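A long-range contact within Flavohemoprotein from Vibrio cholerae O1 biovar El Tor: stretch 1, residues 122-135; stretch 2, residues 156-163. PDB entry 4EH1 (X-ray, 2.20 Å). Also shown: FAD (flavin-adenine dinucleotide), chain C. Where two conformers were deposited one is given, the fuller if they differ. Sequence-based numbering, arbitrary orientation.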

# COMPACT_ATOMS: atom_id res chain seq x y z
N ALA A 122 -11.04 11.46 -14.46
CA ALA A 122 -9.61 11.63 -14.70
C ALA A 122 -8.84 11.67 -13.40
O ALA A 122 -9.26 12.31 -12.43
CB ALA A 122 -9.34 12.94 -15.48
N GLY A 123 -7.69 11.03 -13.39
CA GLY A 123 -6.83 11.09 -12.22
C GLY A 123 -7.56 10.54 -11.00
O GLY A 123 -8.08 9.44 -11.03
N VAL A 124 -7.62 11.34 -9.95
CA VAL A 124 -8.14 10.88 -8.68
C VAL A 124 -9.67 11.01 -8.65
O VAL A 124 -10.34 10.52 -7.73
CB VAL A 124 -7.45 11.61 -7.50
CG1 VAL A 124 -8.04 13.01 -7.31
CG2 VAL A 124 -7.52 10.73 -6.21
N GLY A 125 -10.21 11.63 -9.70
CA GLY A 125 -11.63 11.65 -9.97
C GLY A 125 -12.22 10.24 -10.01
O GLY A 125 -13.43 10.03 -9.83
N ALA A 126 -11.36 9.25 -10.24
CA ALA A 126 -11.79 7.86 -10.28
C ALA A 126 -12.31 7.33 -8.92
O ALA A 126 -13.05 6.37 -8.90
CB ALA A 126 -10.66 6.96 -10.82
N THR A 127 -11.92 7.96 -7.82
CA THR A 127 -12.26 7.44 -6.49
C THR A 127 -13.78 7.25 -6.27
O THR A 127 -14.23 6.14 -6.00
CB THR A 127 -11.59 8.27 -5.35
OG1 THR A 127 -10.17 8.34 -5.56
CG2 THR A 127 -11.87 7.67 -4.00
N PRO A 128 -14.59 8.32 -6.42
CA PRO A 128 -16.03 8.05 -6.24
C PRO A 128 -16.62 7.12 -7.30
O PRO A 128 -17.57 6.38 -7.00
CB PRO A 128 -16.67 9.44 -6.33
CG PRO A 128 -15.64 10.25 -7.13
CD PRO A 128 -14.34 9.75 -6.67
N MET A 129 -16.05 7.14 -8.52
CA MET A 129 -16.50 6.27 -9.57
C MET A 129 -16.28 4.83 -9.19
O MET A 129 -17.04 3.96 -9.60
CB MET A 129 -15.78 6.54 -10.88
CG MET A 129 -16.08 7.88 -11.49
SD MET A 129 -17.86 8.29 -11.53
CE MET A 129 -17.65 9.94 -12.19
N GLN A 130 -15.23 4.58 -8.42
CA GLN A 130 -14.99 3.23 -7.92
C GLN A 130 -16.09 2.71 -6.96
O GLN A 130 -16.44 1.52 -7.00
CB GLN A 130 -13.61 3.14 -7.27
CG GLN A 130 -12.97 1.73 -7.41
CD GLN A 130 -12.64 1.36 -8.87
OE1 GLN A 130 -12.68 2.20 -9.78
NE2 GLN A 130 -12.32 0.10 -9.09
N ALA A 131 -16.60 3.58 -6.09
CA ALA A 131 -17.70 3.22 -5.20
C ALA A 131 -18.90 2.88 -6.06
O ALA A 131 -19.61 1.93 -5.78
CB ALA A 131 -18.04 4.38 -4.20
N ILE A 132 -19.11 3.65 -7.12
CA ILE A 132 -20.25 3.42 -8.00
C ILE A 132 -20.11 2.10 -8.77
O ILE A 132 -21.04 1.31 -8.78
CB ILE A 132 -20.47 4.60 -8.95
CG1 ILE A 132 -20.78 5.88 -8.15
CG2 ILE A 132 -21.60 4.27 -9.95
CD1 ILE A 132 -21.00 7.14 -9.00
N LEU A 133 -18.95 1.86 -9.38
CA LEU A 133 -18.71 0.56 -9.99
C LEU A 133 -19.01 -0.60 -9.06
O LEU A 133 -19.69 -1.54 -9.44
CB LEU A 133 -17.26 0.40 -10.40
CG LEU A 133 -16.78 1.15 -11.64
CD1 LEU A 133 -15.27 0.94 -11.80
CD2 LEU A 133 -17.57 0.70 -12.88
N HIS A 134 -18.46 -0.55 -7.85
CA HIS A 134 -18.69 -1.67 -6.93
C HIS A 134 -20.16 -1.86 -6.57
O HIS A 134 -20.63 -3.01 -6.45
CB HIS A 134 -17.84 -1.55 -5.67
CG HIS A 134 -16.42 -1.97 -5.87
ND1 HIS A 134 -16.06 -3.28 -6.14
CD2 HIS A 134 -15.26 -1.27 -5.82
CE1 HIS A 134 -14.75 -3.36 -6.25
NE2 HIS A 134 -14.24 -2.15 -6.08
N THR A 135 -20.89 -0.75 -6.43
CA THR A 135 -22.32 -0.81 -6.11
C THR A 135 -23.11 -1.41 -7.27
O THR A 135 -23.98 -2.25 -7.07
CB THR A 135 -22.91 0.60 -5.80
OG1 THR A 135 -22.15 1.19 -4.75
CG2 THR A 135 -24.38 0.49 -5.34
N HIS A 156 -2.24 4.93 -13.38
CA HIS A 156 -3.52 4.37 -13.79
C HIS A 156 -4.23 3.76 -12.55
O HIS A 156 -4.14 2.57 -12.29
CB HIS A 156 -3.28 3.30 -14.86
CG HIS A 156 -4.52 2.71 -15.44
ND1 HIS A 156 -4.51 1.91 -16.57
CD2 HIS A 156 -5.81 2.78 -15.05
CE1 HIS A 156 -5.74 1.54 -16.86
NE2 HIS A 156 -6.55 2.05 -15.95
N THR A 157 -4.94 4.60 -11.80
CA THR A 157 -5.52 4.19 -10.52
C THR A 157 -6.58 3.09 -10.64
O THR A 157 -7.46 3.19 -11.48
CB THR A 157 -6.15 5.42 -9.87
OG1 THR A 157 -5.13 6.42 -9.73
CG2 THR A 157 -6.77 5.08 -8.49
N PHE A 158 -6.50 2.06 -9.80
CA PHE A 158 -7.44 0.95 -9.81
C PHE A 158 -7.38 0.09 -11.06
O PHE A 158 -8.38 -0.57 -11.37
CB PHE A 158 -8.88 1.44 -9.65
CG PHE A 158 -9.13 2.21 -8.41
CD1 PHE A 158 -8.78 1.69 -7.18
CD2 PHE A 158 -9.70 3.48 -8.46
CE1 PHE A 158 -9.03 2.42 -6.01
CE2 PHE A 158 -9.93 4.22 -7.29
CZ PHE A 158 -9.59 3.69 -6.08
N ALA A 159 -6.26 0.11 -11.79
CA ALA A 159 -6.23 -0.55 -13.10
C ALA A 159 -6.75 -1.99 -12.99
O ALA A 159 -7.64 -2.40 -13.73
CB ALA A 159 -4.82 -0.55 -13.69
N GLN A 160 -6.19 -2.74 -12.05
CA GLN A 160 -6.49 -4.17 -11.93
C GLN A 160 -7.91 -4.42 -11.40
O GLN A 160 -8.64 -5.26 -11.90
CB GLN A 160 -5.47 -4.86 -11.02
CG GLN A 160 -5.78 -6.33 -10.76
CD GLN A 160 -5.76 -7.17 -12.04
OE1 GLN A 160 -5.24 -6.74 -13.08
NE2 GLN A 160 -6.31 -8.37 -11.97
N GLU A 161 -8.29 -3.67 -10.38
CA GLU A 161 -9.55 -3.89 -9.73
C GLU A 161 -10.68 -3.58 -10.71
O GLU A 161 -11.65 -4.33 -10.80
CB GLU A 161 -9.63 -3.04 -8.46
CG GLU A 161 -10.92 -3.14 -7.64
CD GLU A 161 -10.90 -2.20 -6.41
OE1 GLU A 161 -11.54 -1.13 -6.43
OE2 GLU A 161 -10.24 -2.54 -5.43
N THR A 162 -10.52 -2.51 -11.48
CA THR A 162 -11.52 -2.12 -12.46
C THR A 162 -11.61 -3.14 -13.60
O THR A 162 -12.70 -3.50 -14.03
CB THR A 162 -11.23 -0.69 -12.97
OG1 THR A 162 -11.42 0.21 -11.88
CG2 THR A 162 -12.16 -0.27 -14.11
N ALA A 163 -10.46 -3.62 -14.07
CA ALA A 163 -10.42 -4.60 -15.15
C ALA A 163 -11.20 -5.83 -14.72
O ALA A 163 -11.98 -6.39 -15.50
CB ALA A 163 -8.97 -4.99 -15.49
PA FAD C . -3.31 21.48 0.83
O1A FAD C . -4.63 21.90 1.18
O2A FAD C . -2.21 21.62 1.72
O5B FAD C . -2.91 22.27 -0.44
C5B FAD C . -3.87 22.64 -1.39
C4B FAD C . -3.28 23.26 -2.65
O4B FAD C . -2.81 24.57 -2.41
C3B FAD C . -2.10 22.45 -3.10
O3B FAD C . -2.06 22.47 -4.50
C2B FAD C . -0.93 23.20 -2.57
O2B FAD C . 0.13 22.98 -3.44
C1B FAD C . -1.41 24.62 -2.54
N9A FAD C . -0.84 25.30 -1.38
C8A FAD C . -0.80 24.85 -0.15
N7A FAD C . -0.19 25.72 0.66
C5A FAD C . 0.19 26.74 -0.08
C6A FAD C . 0.89 27.99 0.16
N6A FAD C . 1.33 28.32 1.39
N1A FAD C . 1.09 28.76 -0.89
C2A FAD C . 0.66 28.44 -2.09
N3A FAD C . 0.02 27.33 -2.38
C4A FAD C . -0.24 26.45 -1.43
N1 FAD C . -8.81 14.02 -2.67
C2 FAD C . -8.45 12.75 -2.80
O2 FAD C . -7.28 12.48 -2.79
N3 FAD C . -9.31 11.75 -2.92
C4 FAD C . -10.60 11.94 -2.91
O4 FAD C . -11.32 10.98 -3.02
C4X FAD C . -11.08 13.31 -2.79
N5 FAD C . -12.36 13.60 -2.79
C5X FAD C . -12.78 14.84 -2.69
C6 FAD C . -14.12 15.08 -2.70
C7 FAD C . -14.59 16.35 -2.60
C7M FAD C . -16.04 16.62 -2.61
C8 FAD C . -13.66 17.46 -2.46
C8M FAD C . -14.21 18.83 -2.34
C9 FAD C . -12.31 17.24 -2.45
C9A FAD C . -11.84 15.96 -2.56
N10 FAD C . -10.48 15.70 -2.55
C10 FAD C . -10.08 14.37 -2.67
C1' FAD C . -9.51 16.78 -2.39
C2' FAD C . -8.98 16.77 -0.96
O2' FAD C . -9.97 17.03 0.01
C3' FAD C . -7.89 17.78 -0.64
O3' FAD C . -8.27 19.07 -1.04
C4' FAD C . -6.51 17.41 -1.15
O4' FAD C . -6.17 16.15 -0.64
C5' FAD C . -5.43 18.43 -0.79
O5' FAD C . -5.23 18.61 0.58
P FAD C . -3.85 18.80 1.22
O1P FAD C . -4.09 19.16 2.58
O2P FAD C . -3.07 17.66 0.95
O3P FAD C . -3.29 19.99 0.41

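The polar heart of this contact is a small network built on Glu161. Glu161 OE1 accepts two hydrogen bonds from the facing helix: one from His134 NE2 at 2.9 Å, nearly straight at 167°, and one from Gln130 NE2 to the same OE1 at 3.0 Å. Glu161 OE1 lies at the edge of the His134 ring, near its plane, which is where a ring nitrogen can direct its proton. Gln130 and His134 are four residues apart, one helical turn, so both can reach a single acceptor; His134 starts out sideways at CB, yet its end comes nearer.

The amide of Gln130 does double duty. Gln130 NE2 also donates to Thr162 OG1 at 2.9 Å, with the same 149° angle as its bond to Glu161, so the two protons of one nitrogen serve neighbouring residues of the second helix. The rule is economical: one buried amide ties two consecutive positions together. Gln130 makes these bonds with chi1 at -149°, between the usual wells, and chi2 in p.

The stem of the same side chain supplies packing. Gln130 CG sits 3.8 Å from the centroid of the Phe158 ring and only 9° off the ring normal, a CH-pi contact over the face. Phe158 is the N-cap residue of the second helix, and its positive phi (66°) belongs to the type II turn from His156 to Ala159. Thr127 CA lies at the ring edge, 4.1 Å from Phe158 CE2; Ala126 CB packs 4.3 Å from Phe158 CD2.

Farther along, Leu133 CD1 comes within 3.9 Å of Thr162 OG1. The helix axes, inclined at 28°, approach no closer than 11.4 Å, a spacing bridged by long side chains reaching across.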